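Local coordinates for putative HMP/thiamine permease protein YkoE (PDB 5EDL) that probably carries thiamine or its hydroxymethylpyrimidine precursor across the cell membrane, as the substrate-binding S component of an energy-coupling factor transporter, at residues A39-Y44 / L144-I149; I46-S51 / M119-A124; I127-V132 / V148-S153. All coordinates share one frame; numbering follows the deposited sequence.

Contact 1: A39-Y44 / L144-I149. With VIB (3-(4-amino-2-methyl-pyrimidin-5-ylmethyl)-5-(2-hydroxy-ethyl)-4-methyl-thiazol-3-ium), chain B.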
# COMPACT_ATOMS: atom_id res chain seq x y z
N ALA A 39 2.85 -19.71 -2.18
CA ALA A 39 2.35 -19.69 -0.81
C ALA A 39 2.30 -18.28 -0.18
O ALA A 39 1.47 -18.05 0.70
CB ALA A 39 3.18 -20.61 0.07
N TYR A 40 3.16 -17.35 -0.60
CA TYR A 40 3.04 -16.00 -0.04
C TYR A 40 2.22 -15.05 -0.91
O TYR A 40 2.00 -13.90 -0.53
CB TYR A 40 4.42 -15.38 0.23
CG TYR A 40 5.35 -15.28 -0.96
CD1 TYR A 40 5.00 -14.57 -2.11
CD2 TYR A 40 6.61 -15.86 -0.91
CE1 TYR A 40 5.86 -14.47 -3.19
CE2 TYR A 40 7.47 -15.78 -1.98
CZ TYR A 40 7.10 -15.09 -3.12
OH TYR A 40 7.98 -15.02 -4.17
N GLU A 41 1.74 -15.52 -2.05
CA GLU A 41 0.99 -14.63 -2.93
C GLU A 41 -0.31 -14.09 -2.28
O GLU A 41 -0.63 -12.91 -2.45
CB GLU A 41 0.69 -15.32 -4.26
CG GLU A 41 1.95 -15.58 -5.11
CD GLU A 41 2.61 -14.30 -5.64
OE1 GLU A 41 2.10 -13.19 -5.38
OE2 GLU A 41 3.64 -14.41 -6.34
N PRO A 42 -1.04 -14.92 -1.54
CA PRO A 42 -2.27 -14.43 -0.90
C PRO A 42 -2.07 -13.25 0.05
O PRO A 42 -3.00 -12.44 0.21
CB PRO A 42 -2.77 -15.66 -0.13
CG PRO A 42 -2.32 -16.80 -0.96
CD PRO A 42 -0.91 -16.38 -1.39
N ILE A 43 -0.90 -13.14 0.69
CA ILE A 43 -0.67 -12.06 1.64
C ILE A 43 0.09 -10.89 1.00
O ILE A 43 0.38 -9.91 1.68
CB ILE A 43 0.12 -12.52 2.89
CG1 ILE A 43 1.57 -12.89 2.52
CG2 ILE A 43 -0.62 -13.65 3.63
CD1 ILE A 43 2.45 -13.29 3.68
N TYR A 44 0.39 -11.00 -0.29
CA TYR A 44 1.33 -10.06 -0.92
C TYR A 44 0.89 -8.59 -0.80
O TYR A 44 1.71 -7.71 -0.56
CB TYR A 44 1.56 -10.40 -2.40
CG TYR A 44 2.99 -10.12 -2.83
CD1 TYR A 44 3.44 -8.81 -2.99
CD2 TYR A 44 3.90 -11.16 -3.03
CE1 TYR A 44 4.75 -8.54 -3.35
CE2 TYR A 44 5.22 -10.91 -3.39
CZ TYR A 44 5.64 -9.60 -3.55
OH TYR A 44 6.94 -9.33 -3.90
N LEU A 144 0.78 -17.33 -14.17
CA LEU A 144 -0.55 -16.77 -14.35
C LEU A 144 -1.35 -16.88 -13.05
O LEU A 144 -2.01 -15.93 -12.64
CB LEU A 144 -1.28 -17.47 -15.50
CG LEU A 144 -0.79 -17.09 -16.90
CD1 LEU A 144 -1.43 -17.95 -18.00
CD2 LEU A 144 -1.03 -15.61 -17.16
N ILE A 145 -1.29 -18.04 -12.41
CA ILE A 145 -2.00 -18.23 -11.16
C ILE A 145 -1.46 -17.28 -10.07
O ILE A 145 -2.23 -16.67 -9.33
CB ILE A 145 -1.92 -19.69 -10.69
CG1 ILE A 145 -2.71 -20.59 -11.64
CG2 ILE A 145 -2.47 -19.82 -9.28
CD1 ILE A 145 -2.47 -22.08 -11.44
N MET A 146 -0.14 -17.14 -10.00
CA MET A 146 0.45 -16.27 -8.99
C MET A 146 0.10 -14.79 -9.22
O MET A 146 -0.20 -14.08 -8.27
CB MET A 146 1.97 -16.44 -8.93
CG MET A 146 2.42 -17.77 -8.27
SD MET A 146 4.16 -17.79 -7.74
CE MET A 146 4.95 -17.69 -9.34
N LEU A 147 0.14 -14.35 -10.47
CA LEU A 147 -0.24 -12.97 -10.79
C LEU A 147 -1.69 -12.68 -10.41
O LEU A 147 -1.99 -11.62 -9.85
CB LEU A 147 -0.04 -12.67 -12.28
CG LEU A 147 -0.41 -11.25 -12.71
CD1 LEU A 147 0.34 -10.20 -11.89
CD2 LEU A 147 -0.16 -11.07 -14.22
N VAL A 148 -2.58 -13.61 -10.74
CA VAL A 148 -3.99 -13.44 -10.42
C VAL A 148 -4.18 -13.32 -8.90
O VAL A 148 -4.87 -12.41 -8.43
CB VAL A 148 -4.84 -14.59 -10.97
CG1 VAL A 148 -6.21 -14.58 -10.34
CG2 VAL A 148 -4.95 -14.47 -12.50
N ILE A 149 -3.58 -14.24 -8.15
CA ILE A 149 -3.62 -14.17 -6.69
C ILE A 149 -3.03 -12.85 -6.19
O ILE A 149 -3.60 -12.21 -5.31
CB ILE A 149 -2.87 -15.34 -6.03
CG1 ILE A 149 -3.48 -16.69 -6.45
CG2 ILE A 149 -2.89 -15.19 -4.51
CD1 ILE A 149 -2.69 -17.92 -5.97
CM2 VIB B . 8.37 -3.36 1.17
N4A VIB B . 7.18 -7.16 -1.67
CM4 VIB B . 7.71 -11.89 -0.81
O1 VIB B . 8.17 -11.68 -4.65
C7 VIB B . 9.55 -11.97 -4.60
C6 VIB B . 9.89 -12.40 -3.19
C2 VIB B . 10.23 -8.96 -1.27
S1 VIB B . 10.74 -9.93 -2.39
C5 VIB B . 9.82 -11.17 -2.31
C4 VIB B . 8.83 -10.96 -1.28
N3 VIB B . 9.10 -9.56 -0.61
C7A VIB B . 8.29 -9.08 0.50
C4A VIB B . 7.75 -6.65 -0.44
N3A VIB B . 7.80 -5.34 -0.21
C2A VIB B . 8.34 -4.88 0.95
N1A VIB B . 8.82 -5.76 1.89
C6A VIB B . 8.78 -7.10 1.67
C5A VIB B . 8.23 -7.54 0.49

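Contact 2: I46-S51 / M119-A124. With VIB (3-(4-amino-2-methyl-pyrimidin-5-ylmethyl)-5-(2-hydroxy-ethyl)-4-methyl-thiazol-3-ium), chain B; MPG ([(Z)-octadec-9-enyl] (2R)-2,3-bis(oxidanyl)propanoate), chain D.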
# COMPACT_ATOMS: atom_id res chain seq x y z
N ILE A 46 -0.37 -6.91 1.44
CA ILE A 46 -0.03 -6.22 2.69
C ILE A 46 1.20 -5.34 2.49
O ILE A 46 1.29 -4.27 3.10
CB ILE A 46 0.24 -7.20 3.86
CG1 ILE A 46 0.04 -6.50 5.20
CG2 ILE A 46 1.65 -7.75 3.79
CD1 ILE A 46 -1.41 -6.05 5.46
N TRP A 47 2.13 -5.77 1.64
CA TRP A 47 3.36 -4.99 1.43
C TRP A 47 3.13 -3.71 0.62
O TRP A 47 4.07 -2.93 0.42
CB TRP A 47 4.45 -5.84 0.76
CG TRP A 47 5.00 -6.89 1.69
CD1 TRP A 47 5.62 -6.70 2.90
CD2 TRP A 47 5.00 -8.31 1.48
NE1 TRP A 47 5.98 -7.91 3.46
CE2 TRP A 47 5.60 -8.91 2.60
CE3 TRP A 47 4.53 -9.13 0.44
CZ2 TRP A 47 5.76 -10.29 2.71
CZ3 TRP A 47 4.68 -10.50 0.55
CH2 TRP A 47 5.28 -11.07 1.68
N PHE A 48 1.90 -3.51 0.14
CA PHE A 48 1.55 -2.27 -0.58
C PHE A 48 0.66 -1.31 0.23
O PHE A 48 0.37 -0.20 -0.22
CB PHE A 48 0.78 -2.54 -1.88
CG PHE A 48 1.29 -3.69 -2.70
CD1 PHE A 48 2.64 -4.00 -2.75
CD2 PHE A 48 0.40 -4.46 -3.43
CE1 PHE A 48 3.09 -5.07 -3.52
CE2 PHE A 48 0.83 -5.52 -4.21
CZ PHE A 48 2.19 -5.83 -4.25
N ILE A 49 0.21 -1.74 1.40
CA ILE A 49 -0.87 -1.02 2.08
C ILE A 49 -0.49 0.43 2.43
O ILE A 49 -1.33 1.31 2.38
CB ILE A 49 -1.32 -1.77 3.37
CG1 ILE A 49 -2.65 -1.17 3.87
CG2 ILE A 49 -0.24 -1.70 4.45
CD1 ILE A 49 -3.34 -2.01 4.92
N VAL A 50 0.79 0.67 2.72
CA VAL A 50 1.26 2.01 3.05
C VAL A 50 0.95 3.00 1.92
O VAL A 50 0.55 4.12 2.18
CB VAL A 50 2.78 2.00 3.36
CG1 VAL A 50 3.36 3.40 3.30
CG2 VAL A 50 3.03 1.38 4.71
N SER A 51 1.11 2.56 0.68
CA SER A 51 0.87 3.44 -0.46
C SER A 51 -0.58 3.91 -0.48
O SER A 51 -0.85 5.07 -0.72
CB SER A 51 1.21 2.75 -1.77
OG SER A 51 2.61 2.68 -1.95
N MET A 119 -3.42 -3.02 -7.21
CA MET A 119 -3.11 -3.87 -8.36
C MET A 119 -1.94 -3.34 -9.18
O MET A 119 -1.19 -4.12 -9.79
CB MET A 119 -4.35 -4.02 -9.24
CG MET A 119 -5.45 -4.84 -8.57
SD MET A 119 -7.08 -4.73 -9.36
CE MET A 119 -6.67 -5.30 -11.00
N GLY A 120 -1.77 -2.02 -9.20
CA GLY A 120 -0.62 -1.41 -9.86
C GLY A 120 0.66 -1.88 -9.20
O GLY A 120 1.64 -2.21 -9.88
N SER A 121 0.66 -1.93 -7.87
CA SER A 121 1.83 -2.43 -7.15
C SER A 121 2.02 -3.93 -7.44
O SER A 121 3.15 -4.38 -7.57
CB SER A 121 1.69 -2.20 -5.64
OG SER A 121 1.72 -0.81 -5.33
N SER A 122 0.92 -4.66 -7.51
CA SER A 122 0.96 -6.08 -7.83
C SER A 122 1.69 -6.31 -9.17
O SER A 122 2.59 -7.13 -9.26
CB SER A 122 -0.45 -6.67 -7.90
OG SER A 122 -1.08 -6.63 -6.63
N VAL A 123 1.28 -5.56 -10.19
CA VAL A 123 1.88 -5.69 -11.51
C VAL A 123 3.36 -5.29 -11.52
O VAL A 123 4.20 -6.01 -12.08
CB VAL A 123 1.11 -4.85 -12.55
CG1 VAL A 123 1.86 -4.81 -13.87
CG2 VAL A 123 -0.30 -5.41 -12.75
N ALA A 124 3.67 -4.15 -10.91
CA ALA A 124 5.05 -3.65 -10.89
C ALA A 124 5.99 -4.62 -10.16
O ALA A 124 7.11 -4.86 -10.60
CB ALA A 124 5.10 -2.28 -10.24
CM2 VIB B . 8.37 -3.36 1.17
N4A VIB B . 7.18 -7.16 -1.67
CM4 VIB B . 7.71 -11.89 -0.81
O1 VIB B . 8.17 -11.68 -4.65
C7 VIB B . 9.55 -11.97 -4.60
C6 VIB B . 9.89 -12.40 -3.19
C2 VIB B . 10.23 -8.96 -1.27
S1 VIB B . 10.74 -9.93 -2.39
C5 VIB B . 9.82 -11.17 -2.31
C4 VIB B . 8.83 -10.96 -1.28
N3 VIB B . 9.10 -9.56 -0.61
C7A VIB B . 8.29 -9.08 0.50
C4A VIB B . 7.75 -6.65 -0.44
N3A VIB B . 7.80 -5.34 -0.21
C2A VIB B . 8.34 -4.88 0.95
N1A VIB B . 8.82 -5.76 1.89
C6A VIB B . 8.78 -7.10 1.67
C5A VIB B . 8.23 -7.54 0.49
C2 MPG D . 13.47 -3.33 -12.48
C3 MPG D . 11.99 -3.62 -12.57
C4 MPG D . 11.29 -2.46 -13.24
C5 MPG D . 9.78 -2.57 -13.13
C6 MPG D . 9.18 -1.27 -13.62
C7 MPG D . 7.68 -1.40 -13.83
C8 MPG D . 6.92 -0.73 -12.70
C9 MPG D . 6.43 0.65 -13.10
C10 MPG D . 5.13 0.86 -13.37
C11 MPG D . 4.12 -0.27 -13.26
C12 MPG D . 3.09 -0.15 -14.36
C13 MPG D . 1.74 -0.62 -13.86
O1 MPG D . 15.20 -3.95 -10.93
C1 MPG D . 14.18 -4.46 -11.77
CXD MPG D . 17.35 -4.70 -9.80
O2 MPG D . 17.88 -3.41 -9.59
C21 MPG D . 18.49 -5.66 -10.06
O3 MPG D . 19.17 -5.94 -8.86
O4 MPG D . 16.67 -5.32 -11.98
CX3 MPG D . 16.40 -4.68 -10.98
O HOH W 1 3.18 -0.08 -2.71

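Contact 3: I127-V132 / V148-S153. With MPG ([(Z)-octadec-9-enyl] (2R)-2,3-bis(oxidanyl)propanoate), chain D; VIB (3-(4-amino-2-methyl-pyrimidin-5-ylmethyl)-5-(2-hydroxy-ethyl)-4-methyl-thiazol-3-ium), chain B.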
# COMPACT_ATOMS: atom_id res chain seq x y z
N ILE A 127 6.69 -7.67 -12.32
CA ILE A 127 7.74 -7.37 -13.28
C ILE A 127 9.11 -7.48 -12.63
O ILE A 127 10.01 -8.14 -13.17
CB ILE A 127 7.57 -5.96 -13.87
CG1 ILE A 127 6.30 -5.90 -14.72
CG2 ILE A 127 8.82 -5.58 -14.66
CD1 ILE A 127 5.97 -4.51 -15.24
N TYR A 128 9.25 -6.85 -11.46
CA TYR A 128 10.49 -6.91 -10.69
C TYR A 128 10.93 -8.36 -10.45
O TYR A 128 12.09 -8.71 -10.66
CB TYR A 128 10.32 -6.19 -9.35
CG TYR A 128 11.48 -6.38 -8.38
CD1 TYR A 128 11.50 -7.46 -7.50
CD2 TYR A 128 12.53 -5.49 -8.35
CE1 TYR A 128 12.57 -7.65 -6.62
CE2 TYR A 128 13.60 -5.66 -7.46
CZ TYR A 128 13.61 -6.74 -6.60
OH TYR A 128 14.66 -6.93 -5.72
N ASP A 129 9.98 -9.20 -10.04
CA ASP A 129 10.30 -10.59 -9.72
C ASP A 129 10.76 -11.41 -10.93
O ASP A 129 11.59 -12.31 -10.80
CB ASP A 129 9.09 -11.27 -9.07
CG ASP A 129 8.86 -10.79 -7.65
OD1 ASP A 129 9.82 -10.30 -7.00
OD2 ASP A 129 7.71 -10.92 -7.18
N LEU A 130 10.21 -11.10 -12.10
CA LEU A 130 10.65 -11.76 -13.33
C LEU A 130 12.11 -11.41 -13.66
O LEU A 130 12.81 -12.19 -14.28
CB LEU A 130 9.73 -11.38 -14.50
CG LEU A 130 8.35 -12.04 -14.47
CD1 LEU A 130 7.37 -11.32 -15.39
CD2 LEU A 130 8.46 -13.54 -14.83
N PHE A 131 12.56 -10.23 -13.24
CA PHE A 131 13.95 -9.85 -13.43
C PHE A 131 14.87 -10.43 -12.36
O PHE A 131 15.98 -10.88 -12.66
CB PHE A 131 14.10 -8.32 -13.43
CG PHE A 131 13.72 -7.68 -14.73
CD1 PHE A 131 14.61 -7.69 -15.80
CD2 PHE A 131 12.48 -7.09 -14.89
CE1 PHE A 131 14.26 -7.11 -17.00
CE2 PHE A 131 12.13 -6.50 -16.09
CZ PHE A 131 13.01 -6.51 -17.15
N VAL A 132 14.41 -10.41 -11.12
CA VAL A 132 15.30 -10.55 -9.99
C VAL A 132 15.08 -11.82 -9.17
O VAL A 132 16.04 -12.39 -8.67
CB VAL A 132 15.17 -9.33 -9.04
CG1 VAL A 132 15.96 -9.57 -7.76
CG2 VAL A 132 15.67 -8.08 -9.74
N VAL A 148 -2.58 -13.61 -10.74
CA VAL A 148 -3.99 -13.44 -10.42
C VAL A 148 -4.18 -13.32 -8.90
O VAL A 148 -4.87 -12.41 -8.43
CB VAL A 148 -4.84 -14.59 -10.97
CG1 VAL A 148 -6.21 -14.58 -10.34
CG2 VAL A 148 -4.95 -14.47 -12.50
N ILE A 149 -3.58 -14.24 -8.15
CA ILE A 149 -3.62 -14.17 -6.69
C ILE A 149 -3.03 -12.85 -6.19
O ILE A 149 -3.60 -12.21 -5.31
CB ILE A 149 -2.87 -15.34 -6.03
CG1 ILE A 149 -3.48 -16.69 -6.45
CG2 ILE A 149 -2.89 -15.19 -4.51
CD1 ILE A 149 -2.69 -17.92 -5.97
N ARG A 150 -1.89 -12.44 -6.74
CA ARG A 150 -1.29 -11.20 -6.27
C ARG A 150 -2.16 -9.99 -6.62
O ARG A 150 -2.21 -9.02 -5.86
CB ARG A 150 0.12 -11.00 -6.84
CG ARG A 150 0.91 -9.90 -6.08
CD ARG A 150 2.32 -9.67 -6.64
NE ARG A 150 3.16 -10.87 -6.53
CZ ARG A 150 4.46 -10.90 -6.81
NH1 ARG A 150 5.09 -9.80 -7.22
NH2 ARG A 150 5.14 -12.03 -6.67
N LEU A 151 -2.82 -10.03 -7.77
CA LEU A 151 -3.72 -8.94 -8.15
C LEU A 151 -4.89 -8.83 -7.16
O LEU A 151 -5.25 -7.75 -6.71
CB LEU A 151 -4.23 -9.13 -9.58
CG LEU A 151 -3.25 -8.79 -10.70
CD1 LEU A 151 -3.71 -9.37 -12.03
CD2 LEU A 151 -3.06 -7.29 -10.82
N ILE A 152 -5.47 -9.97 -6.80
CA ILE A 152 -6.58 -9.97 -5.86
C ILE A 152 -6.14 -9.49 -4.48
O ILE A 152 -6.84 -8.71 -3.82
CB ILE A 152 -7.21 -11.37 -5.75
CG1 ILE A 152 -7.83 -11.77 -7.09
CG2 ILE A 152 -8.25 -11.40 -4.64
CD1 ILE A 152 -8.31 -13.17 -7.15
N SER A 153 -4.96 -9.95 -4.06
CA SER A 153 -4.41 -9.60 -2.76
C SER A 153 -4.08 -8.10 -2.70
O SER A 153 -4.29 -7.45 -1.68
CB SER A 153 -3.14 -10.43 -2.46
OG SER A 153 -2.56 -10.05 -1.22
C2 MPG D . 13.47 -3.33 -12.48
C3 MPG D . 11.99 -3.62 -12.57
C4 MPG D . 11.29 -2.46 -13.24
C5 MPG D . 9.78 -2.57 -13.13
C6 MPG D . 9.18 -1.27 -13.62
C7 MPG D . 7.68 -1.40 -13.83
C8 MPG D . 6.92 -0.73 -12.70
C9 MPG D . 6.43 0.65 -13.10
C10 MPG D . 5.13 0.86 -13.37
C11 MPG D . 4.12 -0.27 -13.26
C12 MPG D . 3.09 -0.15 -14.36
C13 MPG D . 1.74 -0.62 -13.86
O1 MPG D . 15.20 -3.95 -10.93
C1 MPG D . 14.18 -4.46 -11.77
CXD MPG D . 17.35 -4.70 -9.80
O2 MPG D . 17.88 -3.41 -9.59
C21 MPG D . 18.49 -5.66 -10.06
O3 MPG D . 19.17 -5.94 -8.86
O4 MPG D . 16.67 -5.32 -11.98
CX3 MPG D . 16.40 -4.68 -10.98
CM2 VIB B . 8.37 -3.36 1.17
N4A VIB B . 7.18 -7.16 -1.67
CM4 VIB B . 7.71 -11.89 -0.81
O1 VIB B . 8.17 -11.68 -4.65
C7 VIB B . 9.55 -11.97 -4.60
C6 VIB B . 9.89 -12.40 -3.19
C2 VIB B . 10.23 -8.96 -1.27
S1 VIB B . 10.74 -9.93 -2.39
C5 VIB B . 9.82 -11.17 -2.31
C4 VIB B . 8.83 -10.96 -1.28
N3 VIB B . 9.10 -9.56 -0.61
C7A VIB B . 8.29 -9.08 0.50
C4A VIB B . 7.75 -6.65 -0.44
N3A VIB B . 7.80 -5.34 -0.21
C2A VIB B . 8.34 -4.88 0.95
N1A VIB B . 8.82 -5.76 1.89
C6A VIB B . 8.78 -7.10 1.67
C5A VIB B . 8.23 -7.54 0.49

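Contact 1: A39-Y44 / L144-I149
E41 sends CG beside its backbone N (chi1 -67°) and bends once, at chi2 (-68°), which turns the carboxylate across the M146 side chain. M146 also has CG beside its backbone N. It is extended to chi2 and bends at chi3, with SD near OE2 of E41. The two side chains cross at about a right angle. OE2 of E41 comes to 3.7 Å from CB of M146, and CG of E41 packs on CB and CG of the methionine. These are van der Waals contacts. The polar ends of E41 are held by others: OE1 forms a salt bridge with R150, and OE2 is hydrogen-bonded to the hydroxyl of Y135. The buried carboxylate is therefore gripped at both oxygens, which would favour its charged form.

I149 supplies one methyl to the contact. Its CG2 sits 3.6 Å from CB of E41 and 3.5 Å from N of P42. It also touches the proline ring, with CD of P42 at 3.9 Å, and here the side chains lie side by side and point the same way.

The other side of segment 39-44 lines the thiamine pocket. The thiazolium methyl CM4 lies 3.8 Å above the centre of the Y40 ring. OH of Y44 donates to the thiamine hydroxyl O1 (2.8 Å) and takes a weak bond from the amino group N4A.

The segment belongs to the loop between helices 4-35 and 49-58. It is wedged between the thiamine and helix 140-170, while Y44 also touches helices 85-103 and 111-132.

Contact 2: I46-S51 / M119-A124
F48 reaches across to S121 and S122 of helix 111-132. Its chi1 (-42°) sets CG beside the backbone N and turns the ring toward that helix. Its CB is 3.9 Å from CB of S121. CG lies closer, at 3.3 Å from CB of S121, and CD1, CD2 and CE1 also stay near that carbon. The serine methylene thus stands over the ring centre, with CB of S121 3.4 Å from the F48 centroid and only 14° off the normal. This is a CH-pi contact over the face. Farther out, CE2 meets OG of S122 at 3.3 Å, at the ring edge and near its plane, and also nears N of S122. CZ, at the tip, lies by N of S122 and C of S121. The ring thus spans two successive serines.

Neither serine hydroxyl spends its bonding on the ring. OG of S121 bonds to the carbonyl of Q93, and OG of S122 is shared between the carbonyls of R150 and G118. A water donates to OG of S51 (2.9 Å) and to OG of S121 (3.1 Å), bridging the two segments.

Next to F48, W47 lies against the thiamine. Its indole carries the methylene C7A 3.3 Å above its centre, and the pyrimidine atom C6A is also over that face.

The contact is thus mostly carbon on aromatic ring. The small serines admit the ring close to the helix backbone, while their hydroxyls are satisfied in the protein interior by carbonyls and a water.

Contact 3: I127-V132 / V148-S153
D129 and R150 form a salt bridge between helices 111-132 and 140-170. Both terminal nitrogens of R150 grip the same oxygen. NH1 and NH2 each lie 2.8 Å from OD2 of D129, both with an N-H...O angle of 143°. OD2 sits near the guanidinium plane. Seen from the acid, the two donors differ: NH2 comes nearly along the C-O bond, while NH1 comes from above the carboxylate plane. The grip is end-on, through NH1 and NH2, and the two planes are nearly perpendicular (81°).

OD2 has a third partner. The hydroxyl O1 of thiamine donates to OD2 of D129 at 2.7 Å, so one oxygen takes three donors. The other oxygen, OD1, is bonded to S133 OG. The arginine is held too: its NE pairs with E41 in a salt bridge, NH1 reaches S125 OG, and its guanidinium forms a cation-pi contact with Y44. It gets there through an extended chain, with CG anti to the backbone N (chi1 -165°) and a single bend at chi3.

Packing between the two segments is slight, and their backbones stay well apart. The outer side of 127-132 instead faces a bound monoolein-like lipid. CG2 of I127 lies 3.5 Å from its C5, and CG2 of V132 lies 3.7 Å from its CX3. Y128 lies near C1, where the alkyl chain joins the ester.

This is one wall of the substrate-binding pocket of the S component. R150 probably holds OD2 of D129 in place for the hydroxyl of thiamine.

How the contacts relate
From the N terminus, helix 4-35 leads into the loop holding 39-44, and 46-51 follows at the start of helix 49-58. Contact 2 closes the first loop when helix 111-132 returns to 46-51. Contact 1 closes later on helix 140-170 and encloses contact 2. Contact 3 comes after contact 2 in series: it joins the end of helix 111-132 to the next helix over a short connection. It ends on the same stretch as contact 1, sharing V148 and I149. The three contacts tie the 39-51 region to helices 111-132 and 140-170, and each has a residue touching the thiamine.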